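Local coordinates for cyclic AMP receptor protein (Thermus thermophilus, PDB 4EV0) that activates transcription from six promoters in a cAMP-dependent manner, acting as a homodimeric, sequence-specific DNA-binding protein, at residues B[46-51]-B[94-99]; B[51-56]-B[66-71]. All blocks are in the same frame, centred on the assembly; numbering follows the deposited sequence.

Contact 1 (B[46-51]-B[94-99]); sequences VASGKV and DTELLA
The backbone carbonyl of Glu96 is gripped by two N-H groups from Ala47 and Ser48. Ser48 N lies in the carbonyl plane, on a lone pair of Glu96 O, at 3.3 Å. Ala47 N comes closer, 2.8 Å from Glu96 O, but is tilted 24° from that plane. The return bond runs from Glu96 N to Ser48 O over 2.8 Å, with the donor 32° from the plane of the Ser48 carbonyl. Two residues thus face one, which is a classic beta bulge. The Glu96 carboxylate turns OE2 toward Ser48, whose OG gives it a weak bond of 3.3 Å. On the other face of the sheet, Val46 CG2 packs on Leu97 CD2 at 3.8 Å.

Thr95 joins the two segments beyond the bulge. Its OG1 lies beside its own backbone N (chi1 -62°) and accepts a bond from Lys50 N at 3.2 Å. The same hydroxyl bonds to Glu93 O. The methyl CG2, anti to the backbone N, rests against Ser48 O and meets Val51 CG2 at 3.9 Å. An alanine in place of Thr95 would probably leave Lys50 N without this acceptor and open a gap beside Val51. Gly49 passes so near that a side chain on it would clash with Thr95 OG1 and Asp94 O. Its backbone angles also call for glycine.

The chain turns a corner at Ala47, passing from strand 42-46 toward strand 51-57 of the other sheet. Strand 95-101 lies between strands 42-46 and 23-27, and Thr95 is backbone-bonded to Tyr27. Phe74 of strand 73-74 touches Val46, Val51 and Leu97 where the two sheets meet.

Contact 2 (B[51-56]-B[66-71]); sequences VRLFRT and ALLGPG. With CMP (adenosine-3',5'-cyclic-monophosphate), chain G.
Strands 51-57 and 61-68 form a beta hairpin beside the cyclic AMP pocket, with Val51, Arg52 and Leu53 paired antiparallel to Leu68, Leu67 and Ala66. Val51 and Leu68 exchange two nearly straight backbone bonds, each 2.8 Å: Val51 N to Leu68 O and Leu68 N to Val51 O. Leu53 N bonds to Ala66 O at 2.9 Å. The return bond, Ala66 N to Leu53 O, is weak at 3.4 Å.

The side chains of Val51, Leu53, Ala66 and Leu68 share one face. With its CG anti to the carbonyl carbon (chi1 -54°), Leu53 brings CD1 against Leu68 CD1 at 3.8 Å and Ala66 CB at 3.9 Å. The same methyl is 3.8 Å from the ribose O4' of cyclic AMP, so Leu53 lines the pocket while packing in the hairpin. Phe74 touches Leu53 and Leu68.

Arg52 and Leu67 lie on the opposite face. Leu67 CD2 reaches the CB of Arg52, 3.8 Å away. The Arg52 chain bends at chi3 and carries its guanidinium over Phe54 CD1, which lies toward the rim of the group. Glu62 forms a salt bridge with this guanidinium.

Arg55 forms a salt bridge with Asp135 of the second subunit. This hairpin, with Leu53 on the nucleotide, belongs to the beta roll of the cyclic nucleotide-binding domain of the Crp family.

How the contacts relate
Contacts 1 and 2 are about 11 Å apart, centre to centre, and both lie in the cyclic nucleotide-binding domain. They share Val51, where the chain leaves the turn of contact 1 and enters the hairpin of contact 2. Along the chain, 46-51 and 51-56 come first, then 66-71, and 94-99 last. Contact 1 therefore brackets contact 2 in sequence. Contact 1 lies where strand 42-46 ends beside strand 95-101, two inner strands of one sheet; contact 2 includes 61-68, an outer strand of the other. They also touch directly: Val46 O is 2.8 Å from Gly71 N, a probable hydrogen bond. Together they link the two sheets of the beta roll that holds cyclic AMP.

Contact 1 (B[46-51]-B[94-99])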
ATOM      1  N   VAL B  46     -20.592   2.185  12.555  1.00 63.36           N
ATOM      2  CA  VAL B  46     -20.595   1.750  13.949  1.00 66.11           C
ATOM      3  C   VAL B  46     -21.280   2.805  14.810  1.00 70.27           C
ATOM      4  O   VAL B  46     -20.817   3.944  14.896  1.00 72.28           O
ATOM      5  CB  VAL B  46     -19.172   1.491  14.480  1.00 69.49           C
ATOM      6  CG1 VAL B  46     -19.198   1.300  15.997  1.00 74.45           C
ATOM      7  CG2 VAL B  46     -18.551   0.290  13.778  1.00 65.09           C
ATOM      8  N   ALA B  47     -22.403   2.435  15.418  1.00 63.17           N
ATOM      9  CA  ALA B  47     -23.105   3.327  16.334  1.00 68.03           C
ATOM     10  C   ALA B  47     -22.510   3.250  17.751  1.00 73.26           C
ATOM     11  O   ALA B  47     -22.367   4.267  18.436  1.00 77.36           O
ATOM     12  CB  ALA B  47     -24.571   2.993  16.356  1.00 68.01           C
ATOM     13  N   SER B  48     -22.168   2.038  18.179  1.00 69.59           N
ATOM     14  CA  SER B  48     -21.528   1.823  19.470  1.00 73.51           C
ATOM     15  C   SER B  48     -20.789   0.488  19.455  1.00 71.68           C
ATOM     16  O   SER B  48     -21.175  -0.424  18.725  1.00 67.35           O
ATOM     17  CB  SER B  48     -22.571   1.806  20.580  1.00 76.65           C
ATOM     18  OG  SER B  48     -23.303   0.596  20.539  1.00 75.95           O
ATOM     19  N   GLY B  49     -19.735   0.372  20.262  1.00 74.82           N
ATOM     20  CA  GLY B  49     -18.969  -0.857  20.338  1.00 72.02           C
ATOM     21  C   GLY B  49     -17.658  -0.752  19.581  1.00 73.56           C
ATOM     22  O   GLY B  49     -17.147   0.347  19.348  1.00 74.36           O
ATOM     23  N   LYS B  50     -17.119  -1.900  19.185  1.00 72.37           N
ATOM     24  CA  LYS B  50     -15.830  -1.952  18.512  1.00 68.53           C
ATOM     25  C   LYS B  50     -15.782  -3.124  17.534  1.00 65.80           C
ATOM     26  O   LYS B  50     -16.173  -4.252  17.866  1.00 66.75           O
ATOM     27  CB  LYS B  50     -14.701  -2.064  19.548  1.00 74.29           C
ATOM     28  CG  LYS B  50     -13.297  -1.902  18.986  1.00 71.66           C
ATOM     29  CD  LYS B  50     -12.222  -1.930  20.106  1.00 76.44           C
ATOM     30  CE  LYS B  50     -12.153  -0.604  20.867  1.00 82.75           C
ATOM     31  NZ  LYS B  50     -11.706  -0.773  22.282  1.00 87.27           N
ATOM     32  N   VAL B  51     -15.292  -2.855  16.330  1.00 62.85           N
ATOM     33  CA  VAL B  51     -15.226  -3.880  15.300  1.00 60.27           C
ATOM     34  C   VAL B  51     -13.791  -4.116  14.846  1.00 58.34           C
ATOM     35  O   VAL B  51     -13.046  -3.171  14.664  1.00 58.32           O
ATOM     36  CB  VAL B  51     -16.107  -3.490  14.103  1.00 56.54           C
ATOM     37  CG1 VAL B  51     -15.854  -4.405  12.907  1.00 52.28           C
ATOM     38  CG2 VAL B  51     -17.576  -3.513  14.508  1.00 56.54           C
ATOM     39  N   ASP B  94     -19.815  -5.596  22.575  1.00 71.92           N
ATOM     40  CA  ASP B  94     -21.224  -5.563  22.213  1.00 72.29           C
ATOM     41  C   ASP B  94     -21.364  -4.359  21.293  1.00 70.06           C
ATOM     42  O   ASP B  94     -20.996  -3.240  21.663  1.00 71.00           O
ATOM     43  CB  ASP B  94     -22.123  -5.395  23.443  1.00 77.03           C
ATOM     44  CG  ASP B  94     -22.377  -6.710  24.191  1.00 79.55           C
ATOM     45  OD1 ASP B  94     -21.684  -7.721  23.936  1.00 77.42           O
ATOM     46  OD2 ASP B  94     -23.277  -6.715  25.061  1.00 83.23           O
ATOM     47  N   THR B  95     -21.882  -4.591  20.090  1.00 68.18           N
ATOM     48  CA  THR B  95     -21.816  -3.585  19.036  1.00 66.24           C
ATOM     49  C   THR B  95     -23.165  -3.285  18.370  1.00 64.69           C
ATOM     50  O   THR B  95     -23.950  -4.195  18.047  1.00 62.05           O
ATOM     51  CB  THR B  95     -20.761  -3.982  17.962  1.00 62.44           C
ATOM     52  OG1 THR B  95     -19.463  -4.057  18.562  1.00 63.70           O
ATOM     53  CG2 THR B  95     -20.721  -2.973  16.832  1.00 59.29           C
ATOM     54  N   GLU B  96     -23.442  -1.996  18.196  1.00 89.19           N
ATOM     55  CA  GLU B  96     -24.580  -1.563  17.403  1.00 87.94           C
ATOM     56  C   GLU B  96     -24.102  -1.038  16.063  1.00 83.96           C
ATOM     57  O   GLU B  96     -23.260  -0.143  15.988  1.00 83.18           O
ATOM     58  CB  GLU B  96     -25.390  -0.499  18.132  1.00 92.83           C
ATOM     59  CG  GLU B  96     -26.250  -1.054  19.249  1.00 97.98           C
ATOM     60  CD  GLU B  96     -27.142   0.002  19.859  1.00103.68           C
ATOM     61  OE1 GLU B  96     -28.381  -0.180  19.836  1.00106.78           O
ATOM     62  OE2 GLU B  96     -26.600   1.013  20.360  1.00105.47           O
ATOM     63  N   LEU B  97     -24.653  -1.624  15.007  1.00 68.40           N
ATOM     64  CA  LEU B  97     -24.305  -1.278  13.641  1.00 62.33           C
ATOM     65  C   LEU B  97     -25.484  -0.651  12.925  1.00 64.52           C
ATOM     66  O   LEU B  97     -26.613  -1.145  13.024  1.00 67.43           O
ATOM     67  CB  LEU B  97     -23.866  -2.533  12.881  1.00 61.54           C
ATOM     68  CG  LEU B  97     -22.573  -3.198  13.368  1.00 62.87           C
ATOM     69  CD1 LEU B  97     -22.225  -4.388  12.495  1.00 59.73           C
ATOM     70  CD2 LEU B  97     -21.413  -2.199  13.398  1.00 62.28           C
ATOM     71  N   LEU B  98     -25.235   0.439  12.209  1.00 73.66           N
ATOM     72  CA  LEU B  98     -26.239   0.992  11.313  1.00 71.32           C
ATOM     73  C   LEU B  98     -25.907   0.531   9.904  1.00 69.84           C
ATOM     74  O   LEU B  98     -24.858   0.884   9.357  1.00 69.97           O
ATOM     75  CB  LEU B  98     -26.277   2.515  11.400  1.00 69.52           C
ATOM     76  CG  LEU B  98     -26.872   3.129  12.666  1.00 75.44           C
ATOM     77  CD1 LEU B  98     -26.596   4.619  12.698  1.00 74.74           C
ATOM     78  CD2 LEU B  98     -28.376   2.856  12.772  1.00 78.07           C
ATOM     79  N   ALA B  99     -26.792  -0.277   9.327  1.00 64.54           N
ATOM     80  CA  ALA B  99     -26.532  -0.903   8.035  1.00 62.37           C
ATOM     81  C   ALA B  99     -27.237  -0.191   6.891  1.00 66.62           C
ATOM     82  O   ALA B  99     -28.412   0.197   6.998  1.00 68.37           O
ATOM     83  CB  ALA B  99     -26.936  -2.356   8.067  1.00 64.15           C
TER

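Contact 2 (B[51-56]-B[66-71])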
ATOM      1  N   VAL B  51     -15.292  -2.855  16.330  1.00 62.85           N
ATOM      2  CA  VAL B  51     -15.226  -3.880  15.300  1.00 60.27           C
ATOM      3  C   VAL B  51     -13.791  -4.116  14.846  1.00 58.34           C
ATOM      4  O   VAL B  51     -13.046  -3.171  14.664  1.00 58.32           O
ATOM      5  CB  VAL B  51     -16.107  -3.490  14.103  1.00 56.54           C
ATOM      6  CG1 VAL B  51     -15.854  -4.405  12.907  1.00 52.28           C
ATOM      7  CG2 VAL B  51     -17.576  -3.513  14.508  1.00 56.54           C
ATOM      8  N   ARG B  52     -13.393  -5.373  14.676  1.00 61.05           N
ATOM      9  CA  ARG B  52     -12.095  -5.651  14.079  1.00 59.30           C
ATOM     10  C   ARG B  52     -12.221  -6.252  12.680  1.00 58.76           C
ATOM     11  O   ARG B  52     -12.984  -7.203  12.464  1.00 59.65           O
ATOM     12  CB  ARG B  52     -11.244  -6.569  14.958  1.00 61.90           C
ATOM     13  CG  ARG B  52      -9.893  -6.878  14.339  1.00 62.34           C
ATOM     14  CD  ARG B  52      -8.992  -7.636  15.298  1.00 64.62           C
ATOM     15  NE  ARG B  52      -9.441  -9.013  15.452  1.00 65.57           N
ATOM     16  CZ  ARG B  52      -8.853 -10.061  14.888  1.00 65.00           C
ATOM     17  NH1 ARG B  52      -7.771  -9.893  14.131  1.00 60.53           N
ATOM     18  NH2 ARG B  52      -9.353 -11.281  15.096  1.00 64.08           N
ATOM     19  N   LEU B  53     -11.463  -5.685  11.746  1.00 62.68           N
ATOM     20  CA  LEU B  53     -11.332  -6.207  10.391  1.00 60.37           C
ATOM     21  C   LEU B  53      -9.998  -6.929  10.211  1.00 60.53           C
ATOM     22  O   LEU B  53      -8.965  -6.476  10.706  1.00 61.08           O
ATOM     23  CB  LEU B  53     -11.379  -5.061   9.387  1.00 58.43           C
ATOM     24  CG  LEU B  53     -12.578  -4.123   9.471  1.00 58.33           C
ATOM     25  CD1 LEU B  53     -12.340  -2.889   8.614  1.00 56.64           C
ATOM     26  CD2 LEU B  53     -13.851  -4.844   9.042  1.00 56.94           C
ATOM     27  N   PHE B  54     -10.024  -8.045   9.488  1.00 51.10           N
ATOM     28  CA  PHE B  54      -8.814  -8.818   9.223  1.00 52.99           C
ATOM     29  C   PHE B  54      -8.964  -9.686   7.982  1.00 53.37           C
ATOM     30  O   PHE B  54     -10.066 -10.077   7.608  1.00 53.58           O
ATOM     31  CB  PHE B  54      -8.422  -9.692  10.425  1.00 55.25           C
ATOM     32  CG  PHE B  54      -9.459 -10.746  10.795  1.00 57.72           C
ATOM     33  CD1 PHE B  54     -10.498 -10.445  11.670  1.00 58.34           C
ATOM     34  CD2 PHE B  54      -9.373 -12.040  10.291  1.00 57.69           C
ATOM     35  CE1 PHE B  54     -11.453 -11.425  12.032  1.00 58.97           C
ATOM     36  CE2 PHE B  54     -10.312 -13.014  10.643  1.00 60.26           C
ATOM     37  CZ  PHE B  54     -11.358 -12.704  11.513  1.00 58.11           C
ATOM     38  N   ARG B  55      -7.837  -9.983   7.355  1.00 52.37           N
ATOM     39  CA  ARG B  55      -7.786 -10.879   6.217  1.00 54.23           C
ATOM     40  C   ARG B  55      -7.096 -12.151   6.663  1.00 57.77           C
ATOM     41  O   ARG B  55      -6.304 -12.139   7.612  1.00 58.74           O
ATOM     42  CB  ARG B  55      -6.999 -10.242   5.055  1.00 53.26           C
ATOM     43  CG  ARG B  55      -7.844  -9.300   4.161  1.00 51.41           C
ATOM     44  CD  ARG B  55      -7.024  -8.586   3.072  1.00 48.55           C
ATOM     45  NE  ARG B  55      -6.529  -9.474   2.025  1.00 51.83           N
ATOM     46  CZ  ARG B  55      -7.168  -9.735   0.885  1.00 57.23           C
ATOM     47  NH1 ARG B  55      -8.359  -9.191   0.637  1.00 55.57           N
ATOM     48  NH2 ARG B  55      -6.620 -10.549  -0.015  1.00 59.88           N
ATOM     49  N   THR B  56      -7.376 -13.250   5.979  1.00 58.14           N
ATOM     50  CA  THR B  56      -6.767 -14.522   6.338  1.00 62.20           C
ATOM     51  C   THR B  56      -5.913 -15.024   5.178  1.00 64.67           C
ATOM     52  O   THR B  56      -6.329 -14.974   4.020  1.00 65.02           O
ATOM     53  CB  THR B  56      -7.841 -15.568   6.767  1.00 63.28           C
ATOM     54  OG1 THR B  56      -8.611 -15.030   7.844  1.00 60.36           O
ATOM     55  CG2 THR B  56      -7.196 -16.864   7.239  1.00 65.99           C
ATOM     56  N   ALA B  66      -7.864  -3.220  10.746  1.00 54.16           N
ATOM     57  CA  ALA B  66      -8.437  -2.063  11.432  1.00 55.44           C
ATOM     58  C   ALA B  66      -9.211  -2.418  12.684  1.00 58.02           C
ATOM     59  O   ALA B  66      -9.837  -3.466  12.759  1.00 57.25           O
ATOM     60  CB  ALA B  66      -9.351  -1.263  10.476  1.00 54.18           C
ATOM     61  N   LEU B  67      -9.158  -1.516  13.657  1.00 65.36           N
ATOM     62  CA  LEU B  67     -10.081  -1.509  14.780  1.00 68.84           C
ATOM     63  C   LEU B  67     -10.977  -0.291  14.632  1.00 70.19           C
ATOM     64  O   LEU B  67     -10.502   0.842  14.570  1.00 72.21           O
ATOM     65  CB  LEU B  67      -9.322  -1.440  16.100  1.00 73.90           C
ATOM     66  CG  LEU B  67      -8.597  -2.733  16.475  1.00 75.72           C
ATOM     67  CD1 LEU B  67      -7.554  -2.493  17.567  1.00 75.67           C
ATOM     68  CD2 LEU B  67      -9.618  -3.769  16.905  1.00 72.25           C
ATOM     69  N   LEU B  68     -12.277  -0.521  14.555  1.00 64.85           N
ATOM     70  CA  LEU B  68     -13.203   0.568  14.286  1.00 64.61           C
ATOM     71  C   LEU B  68     -14.093   0.820  15.479  1.00 68.70           C
ATOM     72  O   LEU B  68     -14.650  -0.117  16.066  1.00 70.32           O
ATOM     73  CB  LEU B  68     -14.059   0.267  13.056  1.00 60.68           C
ATOM     74  CG  LEU B  68     -13.270  -0.068  11.790  1.00 58.57           C
ATOM     75  CD1 LEU B  68     -14.217  -0.324  10.640  1.00 55.09           C
ATOM     76  CD2 LEU B  68     -12.271   1.045  11.442  1.00 57.08           C
ATOM     77  N   GLY B  69     -14.219   2.091  15.839  1.00 59.22           N
ATOM     78  CA  GLY B  69     -15.134   2.490  16.891  1.00 62.92           C
ATOM     79  C   GLY B  69     -16.246   3.320  16.294  1.00 64.20           C
ATOM     80  O   GLY B  69     -16.316   3.451  15.069  1.00 59.01           O
ATOM     81  N   PRO B  70     -17.116   3.878  17.157  1.00 76.83           N
ATOM     82  CA  PRO B  70     -18.244   4.743  16.787  1.00 76.84           C
ATOM     83  C   PRO B  70     -17.925   5.775  15.697  1.00 74.41           C
ATOM     84  O   PRO B  70     -16.888   6.453  15.741  1.00 75.07           O
ATOM     85  CB  PRO B  70     -18.590   5.437  18.105  1.00 81.66           C
ATOM     86  CG  PRO B  70     -18.270   4.395  19.141  1.00 82.74           C
ATOM     87  CD  PRO B  70     -17.063   3.644  18.615  1.00 80.16           C
ATOM     88  N   GLY B  71     -18.821   5.865  14.715  1.00 76.52           N
ATOM     89  CA  GLY B  71     -18.705   6.835  13.647  1.00 73.81           C
ATOM     90  C   GLY B  71     -17.943   6.324  12.444  1.00 71.20           C
ATOM     91  O   GLY B  71     -17.916   6.974  11.394  1.00 71.15           O
TER
HETATM   92  P   CMP G 301     -15.939  -5.095   2.128  1.00 59.47           P
HETATM   93  O1P CMP G 301     -17.395  -5.021   1.775  1.00 61.07           O
HETATM   94  O2P CMP G 301     -14.949  -5.501   1.059  1.00 58.12           O
HETATM   95  O5' CMP G 301     -15.731  -6.015   3.439  1.00 64.65           O
HETATM   96  C5' CMP G 301     -14.587  -5.857   4.276  1.00 57.22           C
HETATM   97  C4' CMP G 301     -14.332  -4.403   4.473  1.00 56.78           C
HETATM   98  O4' CMP G 301     -13.056  -4.144   5.088  1.00 56.17           O
HETATM   99  C3' CMP G 301     -14.235  -3.619   3.201  1.00 56.09           C
HETATM  100  O3' CMP G 301     -15.470  -3.570   2.514  1.00 56.78           O
HETATM  101  C2' CMP G 301     -13.695  -2.298   3.716  1.00 54.87           C
HETATM  102  O2' CMP G 301     -14.696  -1.575   4.409  1.00 56.16           O
HETATM  103  C1' CMP G 301     -12.679  -2.815   4.750  1.00 56.79           C
HETATM  104  N9  CMP G 301     -11.318  -2.829   4.205  1.00 57.02           N
HETATM  105  C8  CMP G 301     -10.867  -3.544   3.159  1.00 55.12           C
HETATM  106  N7  CMP G 301      -9.553  -3.254   2.940  1.00 55.50           N
HETATM  107  C5  CMP G 301      -9.165  -2.346   3.860  1.00 55.60           C
HETATM  108  C6  CMP G 301      -7.911  -1.630   4.209  1.00 56.01           C
HETATM  109  N6  CMP G 301      -6.775  -1.839   3.487  1.00 56.50           N
HETATM  110  N1  CMP G 301      -7.952  -0.763   5.257  1.00 53.25           N
HETATM  111  C2  CMP G 301      -9.072  -0.547   5.967  1.00 56.49           C
HETATM  112  N3  CMP G 301     -10.243  -1.176   5.712  1.00 56.55           N
HETATM  113  C4  CMP G 301     -10.341  -2.064   4.691  1.00 56.35           C